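Glycerate dehydrogenase/glyoxylate reductase (Thermus thermophilus, PDB 2CUK) probably catalyses the NAD(P)H-dependent reduction of hydroxypyruvate and glyoxylate to the corresponding 2-hydroxyacids, as a member of the D-isomer specific 2-hydroxyacid dehydrogenase family. Local coordinates at residues A[32-37]-A[56-61]; A[3-8]-A[46-51]; A[69-74]-A[89-94]; A[95-100]-A[287-292]. All coordinates share one frame; numbering follows the deposited sequence.

Contact 1: residues A[32-37]-A[56-61]; sequences LPKAEL and DAEVMD
The ammonium nitrogen of K34 is gripped by two carboxylates, one strongly and one weakly. Its NZ lies 2.8 Å from OD2 of D56, a salt bridge made tip to tip on the syn lone pair of that oxygen. The second salt bridge, from K34 NZ to OE1 of E58, is a weak one at 3.3 Å, and here the two chains cross obliquely. K34 gets there fully stretched: the chain is extended from CB to NZ, CG anti to the backbone N (chi1 -177°). D56 works with both oxygens. Its CG occupies the crowded position between backbone N and carbonyl carbon (chi1 51°), which turns OD1 back over the first turn of helix 57-62 to take the N-H of V59, 3.1 Å from V59 N to D56 OD1 and nearly straight at 168°. D56 is thus the N-cap of that helix as well as the main partner of K34, and the positive charge would probably favour the ionised carboxylate. An alanine at D56 would remove both carboxylate oxygens and would probably leave the first turn without its side-chain cap and K34 without its shorter salt bridge, the weak one to E58 remaining. CD2 of L37 meets CG2 of V59 at 4.1 Å, the two side chains crossing at about a right angle. The contact joins the first turns of helices 34-41 and 57-62, with the charges at the exposed margin and L37 and V59 buried beneath; V59 also packs on L38 and V41, while M60 faces helix 81-85.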
loop_
_atom_site.group_PDB
_atom_site.type_symbol
_atom_site.label_atom_id
_atom_site.label_comp_id
_atom_site.label_asym_id
_atom_site.label_seq_id
_atom_site.Cartn_x
_atom_site.Cartn_y
_atom_site.Cartn_z
ATOM N N LEU A 32 -31.310 -3.182 5.208
ATOM C CA LEU A 32 -32.306 -4.153 5.660
ATOM C C LEU A 32 -32.971 -3.604 6.922
ATOM O O LEU A 32 -32.530 -3.880 8.039
ATOM C CB LEU A 32 -31.659 -5.508 5.965
ATOM C CG LEU A 32 -32.619 -6.604 6.445
ATOM C CD1 LEU A 32 -33.727 -6.803 5.417
ATOM C CD2 LEU A 32 -31.857 -7.903 6.670
ATOM N N PRO A 33 -34.033 -2.801 6.755
ATOM C CA PRO A 33 -34.756 -2.215 7.888
ATOM C C PRO A 33 -35.177 -3.289 8.884
ATOM O O PRO A 33 -35.607 -4.373 8.488
ATOM C CB PRO A 33 -35.949 -1.540 7.216
ATOM C CG PRO A 33 -35.384 -1.114 5.897
ATOM C CD PRO A 33 -34.607 -2.341 5.476
ATOM N N LYS A 34 -35.052 -2.990 10.173
ATOM C CA LYS A 34 -35.421 -3.952 11.207
ATOM C C LYS A 34 -36.830 -4.485 10.988
ATOM O O LYS A 34 -37.130 -5.626 11.336
ATOM C CB LYS A 34 -35.322 -3.320 12.598
ATOM C CG LYS A 34 -35.627 -4.298 13.725
ATOM C CD LYS A 34 -35.373 -3.686 15.091
ATOM C CE LYS A 34 -35.666 -4.689 16.195
ATOM N NZ LYS A 34 -35.394 -4.128 17.548
ATOM N N ALA A 35 -37.691 -3.657 10.405
ATOM C CA ALA A 35 -39.064 -4.058 10.138
ATOM C C ALA A 35 -39.092 -5.219 9.151
ATOM O O ALA A 35 -39.844 -6.175 9.332
ATOM C CB ALA A 35 -39.856 -2.879 9.589
ATOM N N GLU A 36 -38.268 -5.139 8.110
ATOM C CA GLU A 36 -38.218 -6.199 7.108
ATOM C C GLU A 36 -37.484 -7.436 7.620
ATOM O O GLU A 36 -37.746 -8.553 7.170
ATOM C CB GLU A 36 -37.553 -5.698 5.823
ATOM C CG GLU A 36 -37.363 -6.788 4.775
ATOM C CD GLU A 36 -36.983 -6.243 3.410
ATOM O OE1 GLU A 36 -36.063 -5.399 3.336
ATOM O OE2 GLU A 36 -37.603 -6.666 2.411
ATOM N N LEU A 37 -36.557 -7.238 8.550
ATOM C CA LEU A 37 -35.821 -8.361 9.116
ATOM C C LEU A 37 -36.791 -9.205 9.936
ATOM O O LEU A 37 -36.809 -10.431 9.833
ATOM C CB LEU A 37 -34.690 -7.866 10.015
ATOM C CG LEU A 37 -33.973 -8.950 10.825
ATOM C CD1 LEU A 37 -33.382 -9.992 9.891
ATOM C CD2 LEU A 37 -32.892 -8.313 11.676
ATOM N N ASP A 56 -31.332 -8.792 18.272
ATOM C CA ASP A 56 -31.710 -8.723 19.681
ATOM C C ASP A 56 -32.791 -9.736 20.049
ATOM O O ASP A 56 -33.177 -10.575 19.234
ATOM C CB ASP A 56 -32.195 -7.312 20.027
ATOM C CG ASP A 56 -33.260 -6.807 19.070
ATOM O OD1 ASP A 56 -34.016 -7.636 18.522
ATOM O OD2 ASP A 56 -33.345 -5.577 18.876
ATOM N N ALA A 57 -33.281 -9.644 21.284
ATOM C CA ALA A 57 -34.316 -10.550 21.772
ATOM C C ALA A 57 -35.569 -10.513 20.902
ATOM O O ALA A 57 -36.161 -11.554 20.610
ATOM C CB ALA A 57 -34.673 -10.204 23.214
ATOM N N GLU A 58 -35.973 -9.317 20.484
ATOM C CA GLU A 58 -37.164 -9.174 19.653
ATOM C C GLU A 58 -37.056 -10.032 18.396
ATOM O O GLU A 58 -37.970 -10.789 18.074
ATOM C CB GLU A 58 -37.373 -7.711 19.250
ATOM C CG GLU A 58 -38.745 -7.443 18.648
ATOM C CD GLU A 58 -38.900 -6.027 18.130
ATOM O OE1 GLU A 58 -38.287 -5.103 18.712
ATOM O OE2 GLU A 58 -39.645 -5.835 17.147
ATOM N N VAL A 59 -35.939 -9.906 17.686
ATOM C CA VAL A 59 -35.723 -10.677 16.465
ATOM C C VAL A 59 -35.790 -12.170 16.766
ATOM O O VAL A 59 -36.373 -12.945 16.004
ATOM C CB VAL A 59 -34.343 -10.364 15.836
ATOM C CG1 VAL A 59 -34.157 -11.173 14.560
ATOM C CG2 VAL A 59 -34.229 -8.876 15.543
ATOM N N MET A 60 -35.184 -12.567 17.880
ATOM C CA MET A 60 -35.170 -13.965 18.285
ATOM C C MET A 60 -36.574 -14.481 18.588
ATOM O O MET A 60 -36.950 -15.569 18.144
ATOM C CB MET A 60 -34.255 -14.147 19.499
ATOM C CG MET A 60 -32.776 -14.063 19.154
ATOM S SD MET A 60 -31.688 -14.195 20.579
ATOM C CE MET A 60 -30.598 -12.797 20.311
ATOM N N ASP A 61 -37.349 -13.706 19.340
ATOM C CA ASP A 61 -38.714 -14.110 19.669
ATOM C C ASP A 61 -39.550 -14.176 18.395
ATOM O O ASP A 61 -40.364 -15.080 18.220
ATOM C CB ASP A 61 -39.353 -13.121 20.650
ATOM C CG ASP A 61 -38.654 -13.103 21.992
ATOM O OD1 ASP A 61 -38.406 -14.195 22.549
ATOM O OD2 ASP A 61 -38.361 -11.995 22.492
#

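Contact 2: residues A[3-8]-A[46-51]; sequences VLVTRT and GLIPTV
Aliphatic side chains fill both faces of this parallel strand pair, 3-5 beside 46-48, whose axes approach to 4.7 Å at an angle of 11°. On one face I48 lies alongside V5, pointing the same way; its CD1, carried outward by an extended chi2 of 172°, reaches V5 CG2 at 4.1 Å. V3 lies on the same face, beside the side-chain-less G46, and L297 covers V3 and I48. On the other face L4 and L47 run side by side, and CD1 of L47 sits 3.9 Å from L4 CB, with L37 packing on L4. The backbones are laced by L4 N to G46 O, I48 N to L4 O at 2.9 Å, nearly along the C=O axis, and T6 N to I48 O. Beyond the strand ends the contact turns polar. The methyl CG2 of T50 meets R7 CG at 3.7 Å, while T50 OG1 stands over one face of the R7 guanidinium, toward its rim. D53 accepts from both threonine hydroxyls and bridges to R7, whose NH1 also bonds T6 O at 2.8 Å. The chemistry is thus divided: an apolar, backbone-bonded strand pair gives way to a buried polar cluster where one carboxylate gathers two hydroxyls and a guanidinium.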
loop_
_atom_site.group_PDB
_atom_site.type_symbol
_atom_site.label_atom_id
_atom_site.label_comp_id
_atom_site.label_asym_id
_atom_site.label_seq_id
_atom_site.Cartn_x
_atom_site.Cartn_y
_atom_site.Cartn_z
ATOM N N VAL A 3 -33.491 -20.788 5.593
ATOM C CA VAL A 3 -32.370 -20.051 6.166
ATOM C C VAL A 3 -32.372 -18.629 5.612
ATOM O O VAL A 3 -32.530 -18.424 4.408
ATOM C CB VAL A 3 -31.016 -20.720 5.822
ATOM C CG1 VAL A 3 -29.861 -19.861 6.336
ATOM C CG2 VAL A 3 -30.951 -22.108 6.441
ATOM N N LEU A 4 -32.204 -17.651 6.496
ATOM C CA LEU A 4 -32.181 -16.255 6.087
ATOM C C LEU A 4 -30.774 -15.667 6.161
ATOM O O LEU A 4 -30.122 -15.712 7.205
ATOM C CB LEU A 4 -33.125 -15.428 6.962
ATOM C CG LEU A 4 -33.147 -13.921 6.692
ATOM C CD1 LEU A 4 -33.560 -13.661 5.249
ATOM C CD2 LEU A 4 -34.106 -13.242 7.649
ATOM N N VAL A 5 -30.315 -15.129 5.035
ATOM C CA VAL A 5 -29.002 -14.502 4.941
ATOM C C VAL A 5 -29.313 -13.031 4.683
ATOM O O VAL A 5 -29.873 -12.680 3.644
ATOM C CB VAL A 5 -28.185 -15.086 3.770
ATOM C CG1 VAL A 5 -26.754 -14.569 3.824
ATOM C CG2 VAL A 5 -28.209 -16.607 3.828
ATOM N N THR A 6 -28.955 -12.180 5.641
ATOM C CA THR A 6 -29.245 -10.752 5.564
ATOM C C THR A 6 -28.597 -9.950 4.439
ATOM O O THR A 6 -29.003 -8.818 4.182
ATOM C CB THR A 6 -28.918 -10.064 6.896
ATOM O OG1 THR A 6 -27.515 -10.179 7.164
ATOM C CG2 THR A 6 -29.707 -10.719 8.032
ATOM N N ARG A 7 -27.598 -10.522 3.774
ATOM C CA ARG A 7 -26.923 -9.832 2.674
ATOM C C ARG A 7 -26.411 -10.834 1.646
ATOM O O ARG A 7 -26.193 -12.001 1.965
ATOM C CB ARG A 7 -25.731 -9.018 3.192
ATOM C CG ARG A 7 -26.074 -7.899 4.154
ATOM C CD ARG A 7 -26.856 -6.775 3.486
ATOM N NE ARG A 7 -27.009 -5.641 4.395
ATOM C CZ ARG A 7 -27.659 -5.692 5.554
ATOM N NH1 ARG A 7 -28.232 -6.824 5.947
ATOM N NH2 ARG A 7 -27.716 -4.621 6.334
ATOM N N THR A 8 -26.217 -10.376 0.412
ATOM C CA THR A 8 -25.696 -11.249 -0.631
ATOM C C THR A 8 -24.223 -11.507 -0.321
ATOM O O THR A 8 -23.510 -10.610 0.133
ATOM C CB THR A 8 -25.822 -10.604 -2.018
ATOM O OG1 THR A 8 -25.272 -9.283 -1.982
ATOM C CG2 THR A 8 -27.282 -10.529 -2.437
ATOM N N GLY A 46 -32.521 -21.119 10.469
ATOM C CA GLY A 46 -31.139 -20.669 10.496
ATOM C C GLY A 46 -31.000 -19.222 10.056
ATOM O O GLY A 46 -31.778 -18.744 9.231
ATOM N N LEU A 47 -30.012 -18.521 10.602
ATOM C CA LEU A 47 -29.792 -17.118 10.257
ATOM C C LEU A 47 -28.312 -16.772 10.132
ATOM O O LEU A 47 -27.508 -17.148 10.986
ATOM C CB LEU A 47 -30.423 -16.206 11.314
ATOM C CG LEU A 47 -30.201 -14.699 11.140
ATOM C CD1 LEU A 47 -31.003 -14.201 9.949
ATOM C CD2 LEU A 47 -30.614 -13.958 12.403
ATOM N N ILE A 48 -27.965 -16.062 9.059
ATOM C CA ILE A 48 -26.588 -15.622 8.832
ATOM C C ILE A 48 -26.636 -14.106 8.667
ATOM O O ILE A 48 -26.893 -13.598 7.576
ATOM C CB ILE A 48 -25.983 -16.232 7.554
ATOM C CG1 ILE A 48 -25.980 -17.758 7.652
ATOM C CG2 ILE A 48 -24.556 -15.711 7.364
ATOM C CD1 ILE A 48 -25.592 -18.455 6.370
ATOM N N PRO A 49 -26.401 -13.363 9.760
ATOM C CA PRO A 49 -26.423 -11.900 9.740
ATOM C C PRO A 49 -25.043 -11.294 9.538
ATOM O O PRO A 49 -24.045 -12.015 9.451
ATOM C CB PRO A 49 -26.981 -11.565 11.112
ATOM C CG PRO A 49 -26.254 -12.566 11.971
ATOM C CD PRO A 49 -26.290 -13.858 11.146
ATOM N N THR A 50 -25.010 -9.963 9.469
ATOM C CA THR A 50 -23.774 -9.201 9.311
ATOM C C THR A 50 -23.706 -8.209 10.468
ATOM O O THR A 50 -24.645 -8.111 11.261
ATOM C CB THR A 50 -23.738 -8.399 7.982
ATOM O OG1 THR A 50 -24.788 -7.422 7.978
ATOM C CG2 THR A 50 -23.899 -9.325 6.788
ATOM N N VAL A 51 -22.599 -7.479 10.566
ATOM C CA VAL A 51 -22.428 -6.494 11.629
ATOM C C VAL A 51 -23.452 -5.361 11.543
ATOM O O VAL A 51 -23.647 -4.625 12.511
ATOM C CB VAL A 51 -21.007 -5.871 11.598
ATOM C CG1 VAL A 51 -19.965 -6.932 11.926
ATOM C CG2 VAL A 51 -20.732 -5.259 10.228
#

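Contact 3: residues A[69-74]-A[89-94]; sequences IACYSV and IRVTHT
H93 starts from a CB pressed against S73 O, 3.2 Å away, and its CG takes the crowded position between backbone N and carbonyl carbon (chi1 63°). That torsion swings the imidazole toward V74. CG passes V74 O at 3.7 Å, and ND1 then donates to the same carbonyl: H93 ND1 to V74 O is 2.8 Å, with an angle of 161° at the hydrogen. The oxygen lies close to the ring plane and offers a lone pair in its own carbonyl plane, so the bond fixes the ring's rotation and places the proton on ND1. A leucine at H93 would lose this N-H donor and would probably loosen the hold on the loop around V74. T94 N bonds S73 O at 2.9 Å, and the T94 methyl CG2 rests 3.4 Å from C71 O. Earlier, I69 N to R90 O and T92 N to I69 O form the parallel ladder; C71 N to T92 O extends it past the strand end, more bent, its donor above the carbonyl plane. A water joins C71 O, to which it donates, with T92 OG1. On the face carrying I69 and V91, CG1 of I69 touches CG2 of I89 at 3.8 Å. Y72 centres an inverse gamma turn and packs on P134 of the second subunit. Strands 68-70 and 90-92, joined through helix 81-85, make a beta-alpha-beta unit, the last two of five parallel strands (order 2-1-3-4-5) in this family's flavodoxin-like domain, with V310 and V311 bonding V91 on the far side.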
loop_
_atom_site.group_PDB
_atom_site.type_symbol
_atom_site.label_atom_id
_atom_site.label_comp_id
_atom_site.label_asym_id
_atom_site.label_seq_id
_atom_site.Cartn_x
_atom_site.Cartn_y
_atom_site.Cartn_z
ATOM N N ILE A 69 -27.527 -18.910 14.927
ATOM C CA ILE A 69 -27.191 -17.612 14.370
ATOM C C ILE A 69 -25.716 -17.734 13.992
ATOM O O ILE A 69 -24.836 -17.612 14.846
ATOM C CB ILE A 69 -27.361 -16.479 15.407
ATOM C CG1 ILE A 69 -28.826 -16.382 15.843
ATOM C CG2 ILE A 69 -26.904 -15.153 14.807
ATOM C CD1 ILE A 69 -29.071 -15.340 16.915
ATOM N N ALA A 70 -25.456 -18.020 12.720
ATOM C CA ALA A 70 -24.090 -18.159 12.230
ATOM C C ALA A 70 -23.642 -16.817 11.672
ATOM O O ALA A 70 -23.914 -16.481 10.515
ATOM C CB ALA A 70 -24.021 -19.236 11.149
ATOM N N CYS A 71 -22.955 -16.051 12.509
ATOM C CA CYS A 71 -22.475 -14.728 12.137
ATOM C C CYS A 71 -21.458 -14.698 11.013
ATOM O O CYS A 71 -20.508 -15.478 10.993
ATOM C CB CYS A 71 -21.872 -14.027 13.355
ATOM S SG CYS A 71 -23.062 -13.694 14.656
ATOM N N TYR A 72 -21.670 -13.775 10.081
ATOM C CA TYR A 72 -20.764 -13.583 8.963
ATOM C C TYR A 72 -19.825 -12.476 9.441
ATOM O O TYR A 72 -19.864 -11.353 8.940
ATOM C CB TYR A 72 -21.539 -13.130 7.716
ATOM C CG TYR A 72 -20.687 -12.999 6.468
ATOM C CD1 TYR A 72 -20.151 -14.125 5.843
ATOM C CD2 TYR A 72 -20.393 -11.745 5.931
ATOM C CE1 TYR A 72 -19.340 -14.007 4.710
ATOM C CE2 TYR A 72 -19.576 -11.612 4.801
ATOM C CZ TYR A 72 -19.054 -12.743 4.198
ATOM O OH TYR A 72 -18.237 -12.612 3.095
ATOM N N SER A 73 -19.006 -12.805 10.439
ATOM C CA SER A 73 -18.052 -11.870 11.029
ATOM C C SER A 73 -17.362 -12.524 12.224
ATOM O O SER A 73 -17.800 -13.575 12.698
ATOM C CB SER A 73 -18.770 -10.602 11.502
ATOM O OG SER A 73 -19.781 -10.906 12.455
ATOM N N VAL A 74 -16.277 -11.913 12.695
ATOM C CA VAL A 74 -15.553 -12.428 13.852
ATOM C C VAL A 74 -16.164 -11.807 15.109
ATOM O O VAL A 74 -16.327 -12.475 16.130
ATOM C CB VAL A 74 -14.035 -12.094 13.786
ATOM C CG1 VAL A 74 -13.823 -10.595 13.633
ATOM C CG2 VAL A 74 -13.342 -12.596 15.049
ATOM N N ILE A 89 -30.584 -20.928 21.512
ATOM C CA ILE A 89 -30.124 -20.691 20.150
ATOM C C ILE A 89 -28.602 -20.690 20.147
ATOM O O ILE A 89 -27.976 -20.068 21.008
ATOM C CB ILE A 89 -30.622 -19.330 19.625
ATOM C CG1 ILE A 89 -32.153 -19.288 19.667
ATOM C CG2 ILE A 89 -30.114 -19.102 18.207
ATOM C CD1 ILE A 89 -32.749 -17.930 19.324
ATOM N N ARG A 90 -28.000 -21.392 19.193
ATOM C CA ARG A 90 -26.543 -21.428 19.115
ATOM C C ARG A 90 -26.049 -20.204 18.354
ATOM O O ARG A 90 -26.723 -19.712 17.452
ATOM C CB ARG A 90 -26.059 -22.698 18.401
ATOM C CG ARG A 90 -26.469 -24.004 19.071
ATOM C CD ARG A 90 -26.111 -24.020 20.551
ATOM N NE ARG A 90 -24.672 -23.936 20.791
ATOM C CZ ARG A 90 -23.807 -24.910 20.533
ATOM N NH1 ARG A 90 -24.224 -26.059 20.020
ATOM N NH2 ARG A 90 -22.521 -24.741 20.806
ATOM N N VAL A 91 -24.876 -19.706 18.728
ATOM C CA VAL A 91 -24.303 -18.550 18.051
ATOM C C VAL A 91 -22.859 -18.855 17.697
ATOM O O VAL A 91 -22.074 -19.280 18.550
ATOM C CB VAL A 91 -24.363 -17.275 18.934
ATOM C CG1 VAL A 91 -23.722 -16.101 18.203
ATOM C CG2 VAL A 91 -25.811 -16.944 19.270
ATOM N N THR A 92 -22.516 -18.652 16.429
ATOM C CA THR A 92 -21.162 -18.903 15.951
ATOM C C THR A 92 -20.631 -17.695 15.192
ATOM O O THR A 92 -21.383 -16.774 14.870
ATOM C CB THR A 92 -21.117 -20.124 15.004
ATOM O OG1 THR A 92 -21.926 -19.866 13.849
ATOM C CG2 THR A 92 -21.636 -21.368 15.714
ATOM N N HIS A 93 -19.331 -17.705 14.915
ATOM C CA HIS A 93 -18.705 -16.620 14.174
ATOM C C HIS A 93 -17.619 -17.177 13.259
ATOM O O HIS A 93 -17.482 -18.391 13.124
ATOM C CB HIS A 93 -18.120 -15.567 15.129
ATOM C CG HIS A 93 -17.030 -16.081 16.018
ATOM N ND1 HIS A 93 -16.026 -15.269 16.501
ATOM C CD2 HIS A 93 -16.797 -17.312 16.529
ATOM C CE1 HIS A 93 -15.220 -15.979 17.270
ATOM N NE2 HIS A 93 -15.666 -17.223 17.304
ATOM N N THR A 94 -16.844 -16.297 12.637
ATOM C CA THR A 94 -15.796 -16.732 11.717
ATOM C C THR A 94 -14.400 -16.249 12.125
ATOM O O THR A 94 -13.809 -15.405 11.454
ATOM C CB THR A 94 -16.100 -16.228 10.289
ATOM O OG1 THR A 94 -16.049 -14.794 10.264
ATOM C CG2 THR A 94 -17.490 -16.686 9.850
HETATM O O HOH W 1 -20.356 -18.393 11.975
#

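Contact 4: residues A[95-100]-A[287-292]; sequences PGVLTE and ERMAEV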
loop_
_atom_site.group_PDB
_atom_site.type_symbol
_atom_site.label_atom_id
_atom_site.label_comp_id
_atom_site.label_asym_id
_atom_site.label_seq_id
_atom_site.Cartn_x
_atom_site.Cartn_y
_atom_site.Cartn_z
ATOM N N PRO A 95 -13.852 -16.792 13.225
ATOM C CA PRO A 95 -12.523 -16.405 13.711
ATOM C C PRO A 95 -11.369 -16.910 12.845
ATOM O O PRO A 95 -11.470 -17.970 12.220
ATOM C CB PRO A 95 -12.491 -17.006 15.111
ATOM C CG PRO A 95 -13.263 -18.281 14.922
ATOM C CD PRO A 95 -14.450 -17.817 14.100
ATOM N N GLY A 96 -10.284 -16.136 12.816
ATOM C CA GLY A 96 -9.102 -16.497 12.051
ATOM C C GLY A 96 -9.071 -16.084 10.586
ATOM O O GLY A 96 -8.067 -15.569 10.092
ATOM N N VAL A 97 -10.182 -16.308 9.899
ATOM C CA VAL A 97 -10.334 -16.023 8.475
ATOM C C VAL A 97 -9.930 -14.656 7.911
ATOM O O VAL A 97 -9.362 -14.582 6.818
ATOM C CB VAL A 97 -11.794 -16.308 8.053
ATOM C CG1 VAL A 97 -11.994 -15.988 6.581
ATOM C CG2 VAL A 97 -12.130 -17.772 8.339
ATOM N N LEU A 98 -10.211 -13.575 8.631
ATOM C CA LEU A 98 -9.889 -12.246 8.112
ATOM C C LEU A 98 -8.627 -11.590 8.667
ATOM O O LEU A 98 -8.399 -10.399 8.447
ATOM C CB LEU A 98 -11.087 -11.311 8.329
ATOM C CG LEU A 98 -11.665 -11.203 9.746
ATOM C CD1 LEU A 98 -10.661 -10.565 10.683
ATOM C CD2 LEU A 98 -12.943 -10.370 9.705
ATOM N N THR A 99 -7.801 -12.365 9.363
ATOM C CA THR A 99 -6.579 -11.837 9.966
ATOM C C THR A 99 -5.588 -11.240 8.966
ATOM O O THR A 99 -5.252 -10.055 9.045
ATOM C CB THR A 99 -5.857 -12.928 10.785
ATOM O OG1 THR A 99 -6.756 -13.457 11.770
ATOM C CG2 THR A 99 -4.642 -12.350 11.486
ATOM N N GLU A 100 -5.122 -12.064 8.031
ATOM C CA GLU A 100 -4.162 -11.637 7.020
ATOM C C GLU A 100 -4.649 -10.475 6.168
ATOM O O GLU A 100 -3.884 -9.559 5.855
ATOM C CB GLU A 100 -3.810 -12.812 6.109
ATOM C CG GLU A 100 -3.138 -13.966 6.831
ATOM C CD GLU A 100 -1.840 -13.547 7.483
ATOM O OE1 GLU A 100 -0.981 -12.977 6.777
ATOM O OE2 GLU A 100 -1.675 -13.788 8.697
ATOM N N GLU A 287 -15.113 -15.035 0.749
ATOM C CA GLU A 287 -15.713 -16.298 0.332
ATOM C C GLU A 287 -15.466 -17.322 1.434
ATOM O O GLU A 287 -16.328 -18.144 1.743
ATOM C CB GLU A 287 -15.099 -16.787 -0.984
ATOM C CG GLU A 287 -15.238 -15.797 -2.137
ATOM C CD GLU A 287 -14.727 -16.349 -3.463
ATOM O OE1 GLU A 287 -13.757 -17.131 -3.453
ATOM O OE2 GLU A 287 -15.286 -15.987 -4.520
ATOM N N ARG A 288 -14.281 -17.253 2.032
ATOM C CA ARG A 288 -13.906 -18.153 3.112
ATOM C C ARG A 288 -14.812 -17.913 4.319
ATOM O O ARG A 288 -15.231 -18.856 4.989
ATOM C CB ARG A 288 -12.431 -17.937 3.478
ATOM C CG ARG A 288 -11.929 -18.769 4.653
ATOM C CD ARG A 288 -12.124 -20.260 4.427
ATOM N NE ARG A 288 -11.679 -21.034 5.583
ATOM C CZ ARG A 288 -12.023 -22.296 5.818
ATOM N NH1 ARG A 288 -12.824 -22.936 4.976
ATOM N NH2 ARG A 288 -11.576 -22.914 6.903
ATOM N N MET A 289 -15.121 -16.649 4.590
ATOM C CA MET A 289 -15.998 -16.310 5.699
ATOM C C MET A 289 -17.362 -16.960 5.489
ATOM O O MET A 289 -18.001 -17.404 6.443
ATOM C CB MET A 289 -16.155 -14.791 5.813
ATOM C CG MET A 289 -14.967 -14.094 6.477
ATOM S SD MET A 289 -15.071 -12.290 6.444
ATOM C CE MET A 289 -16.585 -12.010 7.397
ATOM N N ALA A 290 -17.801 -17.010 4.233
ATOM C CA ALA A 290 -19.086 -17.610 3.893
ATOM C C ALA A 290 -19.050 -19.116 4.150
ATOM O O ALA A 290 -19.998 -19.675 4.697
ATOM C CB ALA A 290 -19.426 -17.333 2.428
ATOM N N GLU A 291 -17.956 -19.765 3.756
ATOM C CA GLU A 291 -17.806 -21.203 3.956
ATOM C C GLU A 291 -17.857 -21.557 5.439
ATOM O O GLU A 291 -18.490 -22.536 5.830
ATOM C CB GLU A 291 -16.469 -21.699 3.395
ATOM C CG GLU A 291 -16.186 -21.330 1.955
ATOM C CD GLU A 291 -14.847 -21.873 1.481
ATOM O OE1 GLU A 291 -13.842 -21.739 2.219
ATOM O OE2 GLU A 291 -14.798 -22.430 0.366
ATOM N N VAL A 292 -17.173 -20.762 6.258
ATOM C CA VAL A 292 -17.130 -21.001 7.696
ATOM C C VAL A 292 -18.493 -20.792 8.350
ATOM O O VAL A 292 -18.893 -21.568 9.221
ATOM C CB VAL A 292 -16.069 -20.098 8.372
ATOM C CG1 VAL A 292 -16.106 -20.275 9.881
ATOM C CG2 VAL A 292 -14.680 -20.457 7.843
#
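Segment 95-100 is a turn leading into a helix, whereas 287-292 is helical throughout, and their backbones come closest at V97 and M289. G96 to T99 form a type I beta turn, with G96 at a positive phi of 87°, where a side chain would jam against the preceding carbonyl. G96 O accepts from both T99 N and T99 OG1, the hydroxyl at 3.0 Å and above the carbonyl plane. The turn pushes V97 out at the helix. CG1, anti to the backbone N, sits between two neighbouring side chains: V97 CG1 is 3.4 Å from R288 CG, a tight fit, and 3.5 Å from M289 CG. CG2 instead meets V292 tip to tip, 3.7 Å from V97 CG2 to V292 CG2. R288 crosses V97 at about a right angle; bent at chi2 (57°), its chain folds back so that V292 CG2 lies over the centre of one guanidinium face. The NH1 of R288 bridges to E291 OE1 at 3.2 Å, with that oxygen in the guanidinium plane. L98 CD2 brushes M289 SD at 4.3 Å. The loop between strand 90-92 and helix 99-114 thus packs on helix 283-301, with N308 touching P95 and V292. The chemistry across is essentially apolar: R288 meets V97 mainly through CB and CG, its charge paired within its own helix, and shape and close packing, not polar bonds, join the segments.

Overall arrangement
Contacts 1, 2 and 3 share one domain built on a five-stranded parallel sheet. Contacts 2 and 3 are joined edge to edge, their centres 10 Å apart: L47 O lies 2.8 Å from A70 N, and P49 O 3.0 Å from Y72 N, both probable hydrogen bonds. Contact 1 packs on one face of this sheet, with L37 CD1 4.0 Å from L4 CD2 and M60 on I89. From contact 3 the chain runs straight into contact 4, where T94 CG2 meets M289 O at 3.5 Å; contacts 1 and 4 are about 25 Å apart between centres. Contact 4 lies where the chain leaves this domain toward the six-stranded sheet, the probable NAD-binding Rossmann domain.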